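Toxin of toxin-antitoxin system (Rickettsia felis, PDB 3ZVK) acts as the toxin of a type II toxin-antitoxin pair, a magnesium-dependent PIN-family ribonuclease that cleaves single-stranded RNA and is neutralised by its antitoxin VapB2. Local coordinates at the interface of chains A and B and the interface of chains A and C. Numbering follows the deposited sequence. Chains: chain A, Toxin of toxin-antitoxin system; chain B/C, Antitoxin of toxin-antitoxin system VAPB.

Contact 1: the interface of chains A and B. Residues chain A 45, 58-59, 62, 65; chain B 31, 33, 38, 40.
The SpoVT-AbrB-type domain of the antitoxin rests its strands 27-33 and 36-41 on toxin helix 54-65, with B:Leu33 meeting an amide pair formed by A:Gln45 and A:Gln58. The two glutamines face each other head to head: A:Gln58 NE2 donates to A:Gln45 OE1 (3.0 Å), and A:Gln45 NE2 returns the bond to A:Gln58 OE1. Both donors lie on a carbonyl lone pair, so the amides form a nearly flat plate. B:Leu33 CD1 stands over the face of this plate, 3.5 Å from both A:Gln45 OE1 and A:Gln58 NE2. The bend of A:Gln58 at chi2 (61°) turns its amide to meet A:Gln45. Its second N-H reaches A:Asp62 OD1 at 2.9 Å, on the syn side but 31° out of the carboxylate plane. Both amide hydrogens are thereby engaged, which fixes the plate's rotation. The other carboxylate oxygen, A:Asp62 OD2, points at the methyls of B:Val38, with CG1 and CG2 each at 3.5 Å; such apolar company might raise the acid's pKa. Farther along the helix, A:Leu65 CD1 packs on B:Ile31 CG2 at 4.0 Å. The placement of the B:Gln40 amide is doubtful, because its OE1 is set against another acceptor, A:Asp62 O. Within this toxin-antitoxin complex, the patch probably helps seat the antitoxin's strands on the toxin, through apolar packing on a prearranged polar network.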
ATOM      1  N   GLN A  45     -20.244 -20.131  -4.804  1.00 33.90           N
ATOM      2  CA  GLN A  45     -20.666 -18.934  -5.553  1.00 32.97           C
ATOM      3  C   GLN A  45     -21.081 -19.289  -7.005  1.00 37.51           C
ATOM      4  O   GLN A  45     -22.055 -18.741  -7.524  1.00 39.82           O
ATOM      5  CB  GLN A  45     -19.589 -17.845  -5.514  1.00 33.33           C
ATOM      6  CG  GLN A  45     -19.572 -17.020  -4.204  1.00 31.51           C
ATOM      7  CD  GLN A  45     -20.840 -16.215  -3.940  1.00 40.49           C
ATOM      8  OE1 GLN A  45     -21.163 -15.912  -2.820  1.00 36.01           O
ATOM      9  NE2 GLN A  45     -21.631 -15.890  -4.953  1.00 29.16           N
ATOM     10  N   GLN A  58     -28.225 -17.278  -2.543  1.00 39.85           N
ATOM     11  CA  GLN A  58     -27.197 -16.394  -2.007  1.00 37.43           C
ATOM     12  C   GLN A  58     -27.448 -16.195  -0.510  1.00 43.67           C
ATOM     13  O   GLN A  58     -26.521 -16.328   0.280  1.00 42.79           O
ATOM     14  CB  GLN A  58     -27.157 -15.057  -2.754  1.00 38.14           C
ATOM     15  CG  GLN A  58     -25.961 -14.192  -2.395  1.00 31.92           C
ATOM     16  CD  GLN A  58     -24.614 -14.808  -2.691  1.00 37.37           C
ATOM     17  OE1 GLN A  58     -24.239 -14.998  -3.830  1.00 38.50           O
ATOM     18  NE2 GLN A  58     -23.806 -15.027  -1.684  1.00 30.47           N
ATOM     19  N   SER A  59     -28.723 -15.922  -0.124  1.00 41.10           N
ATOM     20  CA  SER A  59     -29.174 -15.750   1.244  1.00 38.86           C
ATOM     21  C   SER A  59     -28.796 -16.937   2.105  1.00 42.70           C
ATOM     22  O   SER A  59     -28.220 -16.731   3.172  1.00 44.71           O
ATOM     23  CB  SER A  59     -30.683 -15.542   1.295  1.00 41.69           C
ATOM     24  OG  SER A  59     -31.034 -14.314   0.686  1.00 51.37           O
ATOM     25  N   ASP A  62     -25.035 -17.077   2.496  1.00 39.24           N
ATOM     26  CA  ASP A  62     -24.617 -16.009   3.422  1.00 40.29           C
ATOM     27  C   ASP A  62     -24.829 -16.423   4.893  1.00 47.72           C
ATOM     28  O   ASP A  62     -23.946 -16.185   5.718  1.00 48.29           O
ATOM     29  CB  ASP A  62     -25.340 -14.677   3.124  1.00 41.75           C
ATOM     30  CG  ASP A  62     -25.056 -14.032   1.771  1.00 49.14           C
ATOM     31  OD1 ASP A  62     -24.086 -14.454   1.098  1.00 49.13           O
ATOM     32  OD2 ASP A  62     -25.805 -13.088   1.386  1.00 50.71           O
ATOM     33  N   LEU A  65     -22.259 -19.157   5.917  1.00 38.25           N
ATOM     34  CA  LEU A  65     -20.931 -18.574   6.119  1.00 37.03           C
ATOM     35  C   LEU A  65     -20.790 -17.766   7.397  1.00 39.71           C
ATOM     36  O   LEU A  65     -19.659 -17.562   7.852  1.00 39.55           O
ATOM     37  CB  LEU A  65     -20.524 -17.682   4.917  1.00 36.96           C
ATOM     38  CG  LEU A  65     -20.493 -18.287   3.519  1.00 40.77           C
ATOM     39  CD1 LEU A  65     -20.333 -17.209   2.465  1.00 39.87           C
ATOM     40  CD2 LEU A  65     -19.420 -19.335   3.388  1.00 43.91           C
TER
ATOM     41  N   ILE B  31     -20.337 -10.523   5.809  1.00 37.12           N
ATOM     42  CA  ILE B  31     -19.882 -11.536   4.851  1.00 38.55           C
ATOM     43  C   ILE B  31     -19.391 -10.896   3.556  1.00 41.49           C
ATOM     44  O   ILE B  31     -20.065 -10.001   3.058  1.00 42.95           O
ATOM     45  CB  ILE B  31     -21.015 -12.608   4.673  1.00 42.70           C
ATOM     46  CG1 ILE B  31     -20.904 -13.638   5.830  1.00 43.10           C
ATOM     47  CG2 ILE B  31     -20.991 -13.326   3.287  1.00 44.56           C
ATOM     48  CD1 ILE B  31     -22.086 -13.910   6.468  1.00 53.94           C
ATOM     49  N   LEU B  33     -18.796 -10.257  -0.472  1.00 37.04           N
ATOM     50  CA  LEU B  33     -19.490 -10.565  -1.723  1.00 38.35           C
ATOM     51  C   LEU B  33     -18.910  -9.640  -2.770  1.00 44.21           C
ATOM     52  O   LEU B  33     -19.191  -8.443  -2.766  1.00 43.90           O
ATOM     53  CB  LEU B  33     -21.036 -10.446  -1.609  1.00 37.93           C
ATOM     54  CG  LEU B  33     -21.860 -10.950  -2.825  1.00 41.38           C
ATOM     55  CD1 LEU B  33     -21.766 -12.444  -2.972  1.00 39.90           C
ATOM     56  CD2 LEU B  33     -23.311 -10.606  -2.682  1.00 42.74           C
ATOM     57  N   VAL B  38     -22.119  -8.255   2.681  1.00 34.70           N
ATOM     58  CA  VAL B  38     -23.483  -8.470   3.063  1.00 33.82           C
ATOM     59  C   VAL B  38     -23.516  -8.261   4.596  1.00 38.65           C
ATOM     60  O   VAL B  38     -22.639  -8.758   5.316  1.00 37.94           O
ATOM     61  CB  VAL B  38     -24.037  -9.876   2.666  1.00 37.02           C
ATOM     62  CG1 VAL B  38     -25.462 -10.048   3.164  1.00 37.26           C
ATOM     63  CG2 VAL B  38     -23.975 -10.122   1.158  1.00 36.91           C
ATOM     64  N   GLN B  40     -26.230  -8.856   7.691  1.00 34.41           N
ATOM     65  CA  GLN B  40     -27.424  -9.639   7.944  1.00 36.26           C
ATOM     66  C   GLN B  40     -27.558  -9.970   9.436  1.00 43.19           C
ATOM     67  O   GLN B  40     -26.547  -9.905  10.132  1.00 42.25           O
ATOM     68  CB  GLN B  40     -27.370 -10.941   7.115  1.00 36.68           C
ATOM     69  CG  GLN B  40     -26.190 -11.840   7.469  1.00 35.19           C
ATOM     70  CD  GLN B  40     -26.068 -13.092   6.664  1.00 43.07           C
ATOM     71  OE1 GLN B  40     -25.010 -13.714   6.659  1.00 39.13           O
ATOM     72  NE2 GLN B  40     -27.129 -13.519   5.997  1.00 43.34           N
TER

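Contact 2: the interface of chains A and C. Residues chain A 11, 14-15, 47; chain C 76-77.
Hydrogen bonding across this toxin-antitoxin contact starts with A:Asn15, whose carboxamide ND2 donates to the backbone oxygen C:Tyr76 O at 2.7 Å. The bond is straight (161° at the hydrogen), and the donor arrives nearly along the C=O axis, with the acceptor in the plane of the amide. With CG anti to the carbonyl carbon (chi1 -71°), the A:Asn15 amide reaches out from helix 7-16 towards the antitoxin tail. Its OD1 lies at the edge of the C:Phe77 ring, in the ring plane; the amide and ring planes stand 79° apart.

Water provides a second polar link. Water 1 lies 2.6 Å from A:Gly47 O and 2.9 Å from C:Phe77 N, in a nearly straight arrangement at the amide hydrogen, thus joining the tail backbone to that of helix 38-50.

Apolar packing involves both aromatic rings. C:Phe77 points between the two helices: A:Ile14 CG2 approaches CE1 at 3.6 Å from one side of the ring plane, while A:Gly47 CA lies 3.7 Å from CD2, displaced to the other side. C:Tyr76 CB also covers that second side, offset towards the rim. The C:Tyr76 ring has A:Val11 CG2 above it, 3.9 Å from CD1, and A:Gly47 CA alongside CD2 at 3.7 Å. Glycine contributes no side chain here, and its CA touches both rings.

In the fold, the site is a groove between helices 7-16 and 38-50 of the PIN domain, occupied by an irregular stretch near the C-terminus of antitoxin chain C.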
ATOM      1  N   VAL A  11     -22.537 -28.082   0.210  1.00 36.00           N
ATOM      2  CA  VAL A  11     -23.697 -28.231  -0.672  1.00 36.84           C
ATOM      3  C   VAL A  11     -24.826 -29.044   0.020  1.00 46.67           C
ATOM      4  O   VAL A  11     -25.977 -28.601   0.024  1.00 47.60           O
ATOM      5  CB  VAL A  11     -23.317 -28.792  -2.068  1.00 40.05           C
ATOM      6  CG1 VAL A  11     -24.571 -29.097  -2.912  1.00 39.72           C
ATOM      7  CG2 VAL A  11     -22.426 -27.806  -2.829  1.00 38.62           C
ATOM      8  N   ILE A  14     -26.426 -26.907   2.942  1.00 42.82           N
ATOM      9  CA  ILE A  14     -27.332 -25.878   2.407  1.00 42.14           C
ATOM     10  C   ILE A  14     -28.610 -26.490   1.848  1.00 46.79           C
ATOM     11  O   ILE A  14     -29.703 -26.060   2.207  1.00 47.93           O
ATOM     12  CB  ILE A  14     -26.614 -24.899   1.421  1.00 42.98           C
ATOM     13  CG1 ILE A  14     -25.463 -24.145   2.108  1.00 37.75           C
ATOM     14  CG2 ILE A  14     -27.598 -23.912   0.768  1.00 44.81           C
ATOM     15  CD1 ILE A  14     -24.446 -23.567   1.149  1.00 30.39           C
ATOM     16  N   ASN A  15     -28.478 -27.511   1.004  1.00 44.69           N
ATOM     17  CA  ASN A  15     -29.627 -28.159   0.406  1.00 45.18           C
ATOM     18  C   ASN A  15     -30.452 -28.998   1.350  1.00 51.66           C
ATOM     19  O   ASN A  15     -31.671 -28.827   1.384  1.00 53.02           O
ATOM     20  CB  ASN A  15     -29.223 -28.974  -0.824  1.00 44.98           C
ATOM     21  CG  ASN A  15     -28.815 -28.154  -2.019  1.00 53.15           C
ATOM     22  OD1 ASN A  15     -29.222 -26.997  -2.192  1.00 48.88           O
ATOM     23  ND2 ASN A  15     -28.021 -28.747  -2.883  1.00 35.31           N
ATOM     24  N   GLY A  47     -22.418 -22.217  -7.758  1.00 37.28           N
ATOM     25  CA  GLY A  47     -23.690 -22.875  -7.497  1.00 38.13           C
ATOM     26  C   GLY A  47     -24.835 -21.884  -7.465  1.00 41.34           C
ATOM     27  O   GLY A  47     -25.881 -22.130  -8.055  1.00 43.52           O
TER
ATOM     28  N   TYR C  76     -25.355 -27.627  -8.288  1.00 44.40           N
ATOM     29  CA  TYR C  76     -25.335 -27.614  -6.823  1.00 43.40           C
ATOM     30  C   TYR C  76     -26.639 -27.243  -6.139  1.00 52.11           C
ATOM     31  O   TYR C  76     -27.027 -27.938  -5.207  1.00 54.58           O
ATOM     32  CB  TYR C  76     -24.241 -26.705  -6.298  1.00 41.94           C
ATOM     33  CG  TYR C  76     -22.826 -27.079  -6.671  1.00 41.91           C
ATOM     34  CD1 TYR C  76     -22.404 -28.406  -6.645  1.00 43.62           C
ATOM     35  CD2 TYR C  76     -21.867 -26.095  -6.910  1.00 40.90           C
ATOM     36  CE1 TYR C  76     -21.085 -28.748  -6.941  1.00 43.79           C
ATOM     37  CE2 TYR C  76     -20.554 -26.423  -7.224  1.00 40.82           C
ATOM     38  CZ  TYR C  76     -20.159 -27.749  -7.213  1.00 50.20           C
ATOM     39  OH  TYR C  76     -18.849 -28.060  -7.488  1.00 50.30           O
ATOM     40  N   PHE C  77     -27.292 -26.156  -6.558  1.00 49.64           N
ATOM     41  CA  PHE C  77     -28.511 -25.676  -5.911  1.00 51.56           C
ATOM     42  C   PHE C  77     -29.697 -25.616  -6.858  1.00 60.52           C
ATOM     43  O   PHE C  77     -29.505 -25.605  -8.070  1.00 61.02           O
ATOM     44  CB  PHE C  77     -28.267 -24.270  -5.284  1.00 52.15           C
ATOM     45  CG  PHE C  77     -27.099 -24.178  -4.327  1.00 51.84           C
ATOM     46  CD1 PHE C  77     -27.082 -24.911  -3.144  1.00 53.72           C
ATOM     47  CD2 PHE C  77     -25.997 -23.386  -4.627  1.00 52.50           C
ATOM     48  CE1 PHE C  77     -25.964 -24.887  -2.300  1.00 54.87           C
ATOM     49  CE2 PHE C  77     -24.898 -23.333  -3.765  1.00 51.53           C
ATOM     50  CZ  PHE C  77     -24.880 -24.097  -2.615  1.00 51.07           C
TER
HETATM   51  O   HOH W   1     -26.548 -24.540  -8.812  1.00 35.08           O

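The centres of the C-alpha atoms of contact 1 and contact 2 are about 14 Å apart on one toxin subunit. Helix 38-50 serves both, lending A:Gln45 to contact 1 and A:Gly47 to contact 2; helix 54-65 otherwise carries the former and helix 7-16 the latter. The antitoxin parts differ: strands of chain B's SpoVT-AbrB-type domain in contact 1, the C-terminal tail of chain C in contact 2. One toxin is therefore touched by two antitoxin copies, an arrangement that may help tie together the heterodimers of the four-plus-four complex formed with DNA.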